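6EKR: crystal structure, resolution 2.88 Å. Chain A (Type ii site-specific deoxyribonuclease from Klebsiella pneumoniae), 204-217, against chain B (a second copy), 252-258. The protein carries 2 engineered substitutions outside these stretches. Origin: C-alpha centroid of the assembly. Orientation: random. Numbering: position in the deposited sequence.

Chain A, residues 204-217: VQPFAQQRILDSYF
Chain B (252-258) LYQKYLS

Chain A 204-217 is helical, its i to i+4 bonds running regularly through Ser215(A) N to Arg211(A) O (3.0 Å). Chain B enters already helical and widens into a pi-type turn at 253-257, where Ser258(B) N reaches Tyr253(B) O at 2.9 Å; Ser258(B) itself is extended (phi/psi -175/160). The axes cross at 64°, 8.9 Å apart at closest approach, with Ile212(A) CA 5.1 Å from Tyr256(B) CA.

Ile212(A) (chi1 m, chi2 t) is the hub on chain A. Its CD1 meets the edge of the Tyr253(B) ring at CE1 (3.7 Å), its CG2 lies 3.9 Å from Tyr256(B) CB, and its CG1 3.8 Å from Leu257(B) CB: a branched side chain suits three neighbours. Tyr253(B) (m, chi2 -8°) has its CA-to-CB bond away, but its end comes nearer. Leu257(B) (t, p) sets CD1 3.5 Å from Arg211(A) CG, using the aliphatic stem of the arginine (t, p, m); both methyls, CD1 and CD2, are 4.3 Å from Ala208(A) CB, a small side chain pointing toward chain B. Ala208(A), Ile212(A), Tyr253(B) and Leu257(B) are buried.

Two hydrogen bonds flank Ile212(A) along chain A. Ser215(A), chi1 p, donates from OG to Tyr256(B) O at 2.7 Å; Gln205(A) (chi1 -141°, chi2 p) makes a weak one from NE2 to Tyr253(B) OH at 3.3 Å. Tyr256(B) (m), the most covered residue, receives the exposed Tyr216(A) (t) obliquely: Tyr216(A) CD1 lies over one face of the Tyr256(B) ring, 3.4 Å from Tyr256(B) CZ, with planes at 56° and centroids 4.8 Å apart. In total, 478 Å² is buried.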

ATOM      1  N   VAL A 204      -3.369  -0.350   6.455  1.00 54.17           N
ATOM      2  CA  VAL A 204      -2.342   0.047   7.420  1.00 53.48           C
ATOM      3  C   VAL A 204      -2.239   1.568   7.551  1.00 52.98           C
ATOM      4  O   VAL A 204      -1.901   2.081   8.613  1.00 52.86           O
ATOM      5  CB  VAL A 204      -0.951  -0.569   7.078  1.00 53.78           C
ATOM      6  CG1 VAL A 204      -0.545  -0.272   5.623  1.00 53.92           C
ATOM      7  CG2 VAL A 204       0.130  -0.108   8.068  1.00 52.91           C
ATOM      8  N   GLN A 205      -2.565   2.272   6.475  1.00 52.36           N
ATOM      9  CA  GLN A 205      -2.328   3.707   6.366  1.00 52.09           C
ATOM     10  C   GLN A 205      -2.957   4.579   7.492  1.00 51.23           C
ATOM     11  O   GLN A 205      -2.273   5.436   8.069  1.00 51.03           O
ATOM     12  CB  GLN A 205      -2.711   4.189   4.960  1.00 52.21           C
ATOM     13  CG  GLN A 205      -1.767   5.232   4.373  1.00 55.13           C
ATOM     14  CD  GLN A 205      -0.364   4.675   4.032  1.00 58.10           C
ATOM     15  OE1 GLN A 205      -0.171   3.982   3.016  1.00 57.58           O
ATOM     16  NE2 GLN A 205       0.621   4.999   4.882  1.00 58.41           N
ATOM     17  N   PRO A 206      -4.252   4.369   7.812  1.00 50.33           N
ATOM     18  CA  PRO A 206      -4.825   5.101   8.945  1.00 49.71           C
ATOM     19  C   PRO A 206      -4.212   4.746  10.300  1.00 49.08           C
ATOM     20  O   PRO A 206      -4.134   5.607  11.173  1.00 49.16           O
ATOM     21  CB  PRO A 206      -6.305   4.703   8.920  1.00 49.66           C
ATOM     22  CG  PRO A 206      -6.357   3.446   8.149  1.00 50.05           C
ATOM     23  CD  PRO A 206      -5.252   3.510   7.155  1.00 50.24           C
ATOM     24  N   PHE A 207      -3.792   3.495  10.471  1.00 48.40           N
ATOM     25  CA  PHE A 207      -3.194   3.043  11.721  1.00 47.61           C
ATOM     26  C   PHE A 207      -1.839   3.693  11.902  1.00 47.15           C
ATOM     27  O   PHE A 207      -1.598   4.327  12.913  1.00 47.07           O
ATOM     28  CB  PHE A 207      -3.074   1.511  11.771  1.00 47.80           C
ATOM     29  CG  PHE A 207      -4.385   0.798  11.980  1.00 47.46           C
ATOM     30  CD1 PHE A 207      -4.908   0.637  13.261  1.00 47.44           C
ATOM     31  CD2 PHE A 207      -5.096   0.290  10.894  1.00 46.80           C
ATOM     32  CE1 PHE A 207      -6.130  -0.019  13.457  1.00 48.26           C
ATOM     33  CE2 PHE A 207      -6.313  -0.364  11.076  1.00 47.43           C
ATOM     34  CZ  PHE A 207      -6.832  -0.523  12.358  1.00 47.83           C
ATOM     35  N   ALA A 208      -0.971   3.552  10.907  1.00 46.87           N
ATOM     36  CA  ALA A 208       0.345   4.182  10.917  1.00 46.69           C
ATOM     37  C   ALA A 208       0.257   5.685  11.179  1.00 46.84           C
ATOM     38  O   ALA A 208       1.027   6.232  11.981  1.00 47.15           O
ATOM     39  CB  ALA A 208       1.051   3.928   9.625  1.00 46.57           C
ATOM     40  N   GLN A 209      -0.684   6.349  10.514  1.00 46.62           N
ATOM     41  CA  GLN A 209      -0.879   7.784  10.691  1.00 46.22           C
ATOM     42  C   GLN A 209      -1.266   8.137  12.129  1.00 46.14           C
ATOM     43  O   GLN A 209      -0.778   9.129  12.677  1.00 46.00           O
ATOM     44  CB  GLN A 209      -1.923   8.297   9.713  1.00 45.95           C
ATOM     45  CG  GLN A 209      -2.074   9.788   9.711  1.00 46.40           C
ATOM     46  CD  GLN A 209      -3.136  10.258   8.745  1.00 48.19           C
ATOM     47  OE1 GLN A 209      -2.926  11.221   7.999  1.00 48.84           O
ATOM     48  NE2 GLN A 209      -4.290   9.579   8.743  1.00 48.44           N
ATOM     49  N   GLN A 210      -2.134   7.322  12.732  1.00 46.07           N
ATOM     50  CA  GLN A 210      -2.579   7.535  14.110  1.00 46.23           C
ATOM     51  C   GLN A 210      -1.401   7.450  15.078  1.00 46.69           C
ATOM     52  O   GLN A 210      -1.214   8.333  15.931  1.00 46.71           O
ATOM     53  CB  GLN A 210      -3.670   6.527  14.485  1.00 46.11           C
ATOM     54  CG  GLN A 210      -4.295   6.704  15.864  1.00 45.73           C
ATOM     55  CD  GLN A 210      -4.613   8.153  16.220  1.00 45.93           C
ATOM     56  OE1 GLN A 210      -4.145   8.649  17.238  1.00 46.30           O
ATOM     57  NE2 GLN A 210      -5.398   8.834  15.385  1.00 44.97           N
ATOM     58  N   ARG A 211      -0.608   6.391  14.917  1.00 47.01           N
ATOM     59  CA  ARG A 211       0.636   6.201  15.640  1.00 47.35           C
ATOM     60  C   ARG A 211       1.523   7.440  15.556  1.00 47.76           C
ATOM     61  O   ARG A 211       1.966   7.967  16.584  1.00 48.03           O
ATOM     62  CB  ARG A 211       1.373   4.991  15.079  1.00 47.35           C
ATOM     63  CG  ARG A 211       2.826   4.868  15.499  1.00 48.53           C
ATOM     64  CD  ARG A 211       2.969   4.411  16.930  1.00 51.72           C
ATOM     65  NE  ARG A 211       2.764   5.511  17.862  1.00 55.03           N
ATOM     66  CZ  ARG A 211       2.962   5.437  19.175  1.00 56.50           C
ATOM     67  NH1 ARG A 211       3.390   4.296  19.717  1.00 57.67           N
ATOM     68  NH2 ARG A 211       2.743   6.506  19.943  1.00 55.59           N
ATOM     69  N   ILE A 212       1.768   7.908  14.332  1.00 47.98           N
ATOM     70  CA  ILE A 212       2.643   9.054  14.108  1.00 47.99           C
ATOM     71  C   ILE A 212       2.126  10.299  14.823  1.00 48.18           C
ATOM     72  O   ILE A 212       2.897  10.993  15.473  1.00 48.38           O
ATOM     73  CB  ILE A 212       2.892   9.303  12.601  1.00 48.09           C
ATOM     74  CG1 ILE A 212       3.830   8.226  12.048  1.00 47.88           C
ATOM     75  CG2 ILE A 212       3.490  10.695  12.353  1.00 47.98           C
ATOM     76  CD1 ILE A 212       3.605   7.907  10.587  1.00 48.40           C
ATOM     77  N   LEU A 213       0.823  10.553  14.738  1.00 48.39           N
ATOM     78  CA  LEU A 213       0.225  11.714  15.406  1.00 48.53           C
ATOM     79  C   LEU A 213       0.284  11.630  16.935  1.00 49.16           C
ATOM     80  O   LEU A 213       0.419  12.651  17.613  1.00 48.73           O
ATOM     81  CB  LEU A 213      -1.219  11.911  14.958  1.00 48.05           C
ATOM     82  CG  LEU A 213      -1.489  12.189  13.490  1.00 47.11           C
ATOM     83  CD1 LEU A 213      -2.910  11.770  13.184  1.00 47.39           C
ATOM     84  CD2 LEU A 213      -1.273  13.640  13.160  1.00 45.90           C
ATOM     85  N   ASP A 214       0.162  10.415  17.467  1.00 50.31           N
ATOM     86  CA  ASP A 214       0.272  10.185  18.909  1.00 51.53           C
ATOM     87  C   ASP A 214       1.699  10.464  19.386  1.00 52.19           C
ATOM     88  O   ASP A 214       1.909  11.051  20.454  1.00 52.49           O
ATOM     89  CB  ASP A 214      -0.119   8.741  19.289  1.00 51.66           C
ATOM     90  CG  ASP A 214      -1.607   8.446  19.106  1.00 52.15           C
ATOM     91  OD1 ASP A 214      -2.454   9.332  19.368  1.00 53.21           O
ATOM     92  OD2 ASP A 214      -1.929   7.303  18.711  1.00 52.40           O
ATOM     93  N   SER A 215       2.682  10.044  18.597  1.00 52.76           N
ATOM     94  CA  SER A 215       4.062  10.193  19.019  1.00 53.74           C
ATOM     95  C   SER A 215       4.669  11.537  18.629  1.00 54.14           C
ATOM     96  O   SER A 215       5.857  11.742  18.822  1.00 54.56           O
ATOM     97  CB  SER A 215       4.921   9.052  18.474  1.00 53.78           C
ATOM     98  OG  SER A 215       5.270   9.310  17.131  1.00 54.54           O
ATOM     99  N   TYR A 216       3.858  12.438  18.077  1.00 54.83           N
ATOM    100  CA  TYR A 216       4.321  13.765  17.662  1.00 55.34           C
ATOM    101  C   TYR A 216       3.599  14.848  18.443  1.00 55.55           C
ATOM    102  O   TYR A 216       4.231  15.795  18.909  1.00 55.81           O
ATOM    103  CB  TYR A 216       4.091  13.972  16.165  1.00 55.84           C
ATOM    104  CG  TYR A 216       4.614  15.277  15.583  1.00 56.75           C
ATOM    105  CD1 TYR A 216       5.631  15.276  14.629  1.00 57.77           C
ATOM    106  CD2 TYR A 216       4.067  16.509  15.953  1.00 57.80           C
ATOM    107  CE1 TYR A 216       6.107  16.472  14.074  1.00 58.38           C
ATOM    108  CE2 TYR A 216       4.535  17.705  15.412  1.00 57.91           C
ATOM    109  CZ  TYR A 216       5.553  17.683  14.475  1.00 57.92           C
ATOM    110  OH  TYR A 216       6.010  18.869  13.932  1.00 57.60           O
ATOM    111  N   PHE A 217       2.279  14.714  18.570  1.00 55.61           N
ATOM    112  CA  PHE A 217       1.453  15.691  19.291  1.00 55.81           C
ATOM    113  C   PHE A 217       1.066  15.259  20.716  1.00 55.88           C
ATOM    114  O   PHE A 217       0.548  16.065  21.496  1.00 56.06           O
ATOM    115  CB  PHE A 217       0.164  16.000  18.512  1.00 55.83           C
ATOM    116  CG  PHE A 217       0.383  16.687  17.201  1.00 55.44           C
ATOM    117  CD1 PHE A 217       0.729  18.033  17.153  1.00 55.74           C
ATOM    118  CD2 PHE A 217       0.210  15.996  16.007  1.00 55.23           C
ATOM    119  CE1 PHE A 217       0.928  18.684  15.922  1.00 55.82           C
ATOM    120  CE2 PHE A 217       0.397  16.634  14.773  1.00 55.90           C
ATOM    121  CZ  PHE A 217       0.760  17.983  14.731  1.00 55.73           C
TER
ATOM    122  N   LEU B 252       9.640  11.161   8.654  1.00 52.57           N
ATOM    123  CA  LEU B 252       8.485  10.974   9.525  1.00 53.02           C
ATOM    124  C   LEU B 252       8.427   9.541  10.036  1.00 52.97           C
ATOM    125  O   LEU B 252       8.219   9.311  11.229  1.00 53.26           O
ATOM    126  CB  LEU B 252       7.185  11.328   8.808  1.00 53.08           C
ATOM    127  CG  LEU B 252       6.655  12.762   8.914  1.00 54.15           C
ATOM    128  CD1 LEU B 252       7.573  13.772   8.222  1.00 56.45           C
ATOM    129  CD2 LEU B 252       5.254  12.854   8.320  1.00 53.87           C
ATOM    130  N   TYR B 253       8.636   8.580   9.145  1.00 52.86           N
ATOM    131  CA  TYR B 253       8.593   7.188   9.541  1.00 52.95           C
ATOM    132  C   TYR B 253       9.701   6.810  10.523  1.00 53.06           C
ATOM    133  O   TYR B 253       9.416   6.219  11.556  1.00 52.79           O
ATOM    134  CB  TYR B 253       8.570   6.265   8.322  1.00 53.22           C
ATOM    135  CG  TYR B 253       7.250   6.252   7.550  1.00 53.31           C
ATOM    136  CD1 TYR B 253       6.112   6.902   8.030  1.00 52.52           C
ATOM    137  CD2 TYR B 253       7.144   5.559   6.345  1.00 53.87           C
ATOM    138  CE1 TYR B 253       4.922   6.881   7.319  1.00 52.69           C
ATOM    139  CE2 TYR B 253       5.957   5.523   5.632  1.00 53.53           C
ATOM    140  CZ  TYR B 253       4.851   6.182   6.121  1.00 53.41           C
ATOM    141  OH  TYR B 253       3.678   6.134   5.393  1.00 53.24           O
ATOM    142  N   GLN B 254      10.946   7.176  10.218  1.00 53.41           N
ATOM    143  CA  GLN B 254      12.081   6.922  11.124  1.00 54.05           C
ATOM    144  C   GLN B 254      11.912   7.531  12.504  1.00 54.64           C
ATOM    145  O   GLN B 254      12.245   6.907  13.520  1.00 54.77           O
ATOM    146  CB  GLN B 254      13.390   7.455  10.551  1.00 53.95           C
ATOM    147  CG  GLN B 254      14.228   6.434   9.849  1.00 54.00           C
ATOM    148  CD  GLN B 254      14.605   5.290  10.741  1.00 53.31           C
ATOM    149  OE1 GLN B 254      13.916   4.277  10.784  1.00 54.47           O
ATOM    150  NE2 GLN B 254      15.693   5.442  11.463  1.00 52.23           N
ATOM    151  N   LYS B 255      11.418   8.764  12.534  1.00 55.12           N
ATOM    152  CA  LYS B 255      11.350   9.507  13.768  1.00 55.69           C
ATOM    153  C   LYS B 255      10.133   9.118  14.589  1.00 55.54           C
ATOM    154  O   LYS B 255      10.267   8.792  15.763  1.00 55.94           O
ATOM    155  CB  LYS B 255      11.370  11.010  13.497  1.00 56.04           C
ATOM    156  CG  LYS B 255      11.572  11.836  14.756  1.00 58.41           C
ATOM    157  CD  LYS B 255      12.143  13.225  14.450  1.00 62.13           C
ATOM    158  CE  LYS B 255      12.642  13.902  15.729  1.00 63.79           C
ATOM    159  NZ  LYS B 255      13.191  15.259  15.460  1.00 65.37           N
ATOM    160  N   TYR B 256       8.956   9.124  13.973  1.00 55.32           N
ATOM    161  CA  TYR B 256       7.720   9.024  14.736  1.00 55.07           C
ATOM    162  C   TYR B 256       6.988   7.676  14.634  1.00 55.01           C
ATOM    163  O   TYR B 256       6.168   7.356  15.492  1.00 55.15           O
ATOM    164  CB  TYR B 256       6.797  10.201  14.397  1.00 55.26           C
ATOM    165  CG  TYR B 256       7.499  11.550  14.407  1.00 55.67           C
ATOM    166  CD1 TYR B 256       7.851  12.182  15.610  1.00 56.27           C
ATOM    167  CD2 TYR B 256       7.816  12.193  13.215  1.00 55.68           C
ATOM    168  CE1 TYR B 256       8.506  13.427  15.617  1.00 56.26           C
ATOM    169  CE2 TYR B 256       8.466  13.427  13.202  1.00 56.72           C
ATOM    170  CZ  TYR B 256       8.813  14.046  14.401  1.00 57.00           C
ATOM    171  OH  TYR B 256       9.464  15.274  14.352  1.00 56.32           O
ATOM    172  N   LEU B 257       7.280   6.880  13.609  1.00 54.85           N
ATOM    173  CA  LEU B 257       6.639   5.569  13.480  1.00 54.75           C
ATOM    174  C   LEU B 257       7.484   4.433  14.046  1.00 55.05           C
ATOM    175  O   LEU B 257       7.004   3.646  14.871  1.00 55.44           O
ATOM    176  CB  LEU B 257       6.254   5.270  12.029  1.00 54.90           C
ATOM    177  CG  LEU B 257       5.581   3.929  11.707  1.00 54.67           C
ATOM    178  CD1 LEU B 257       4.292   3.746  12.488  1.00 54.44           C
ATOM    179  CD2 LEU B 257       5.301   3.838  10.225  1.00 54.48           C
ATOM    180  N   SER B 258       8.736   4.343  13.600  1.00 54.95           N
ATOM    181  CA  SER B 258       9.625   3.271  14.019  1.00 54.86           C
ATOM    182  C   SER B 258      11.022   3.481  13.465  1.00 54.54           C
ATOM    183  O   SER B 258      11.200   4.197  12.487  1.00 54.86           O
ATOM    184  CB  SER B 258       9.087   1.930  13.528  1.00 55.04           C
ATOM    185  OG  SER B 258       9.532   0.875  14.364  1.00 56.59           O
TER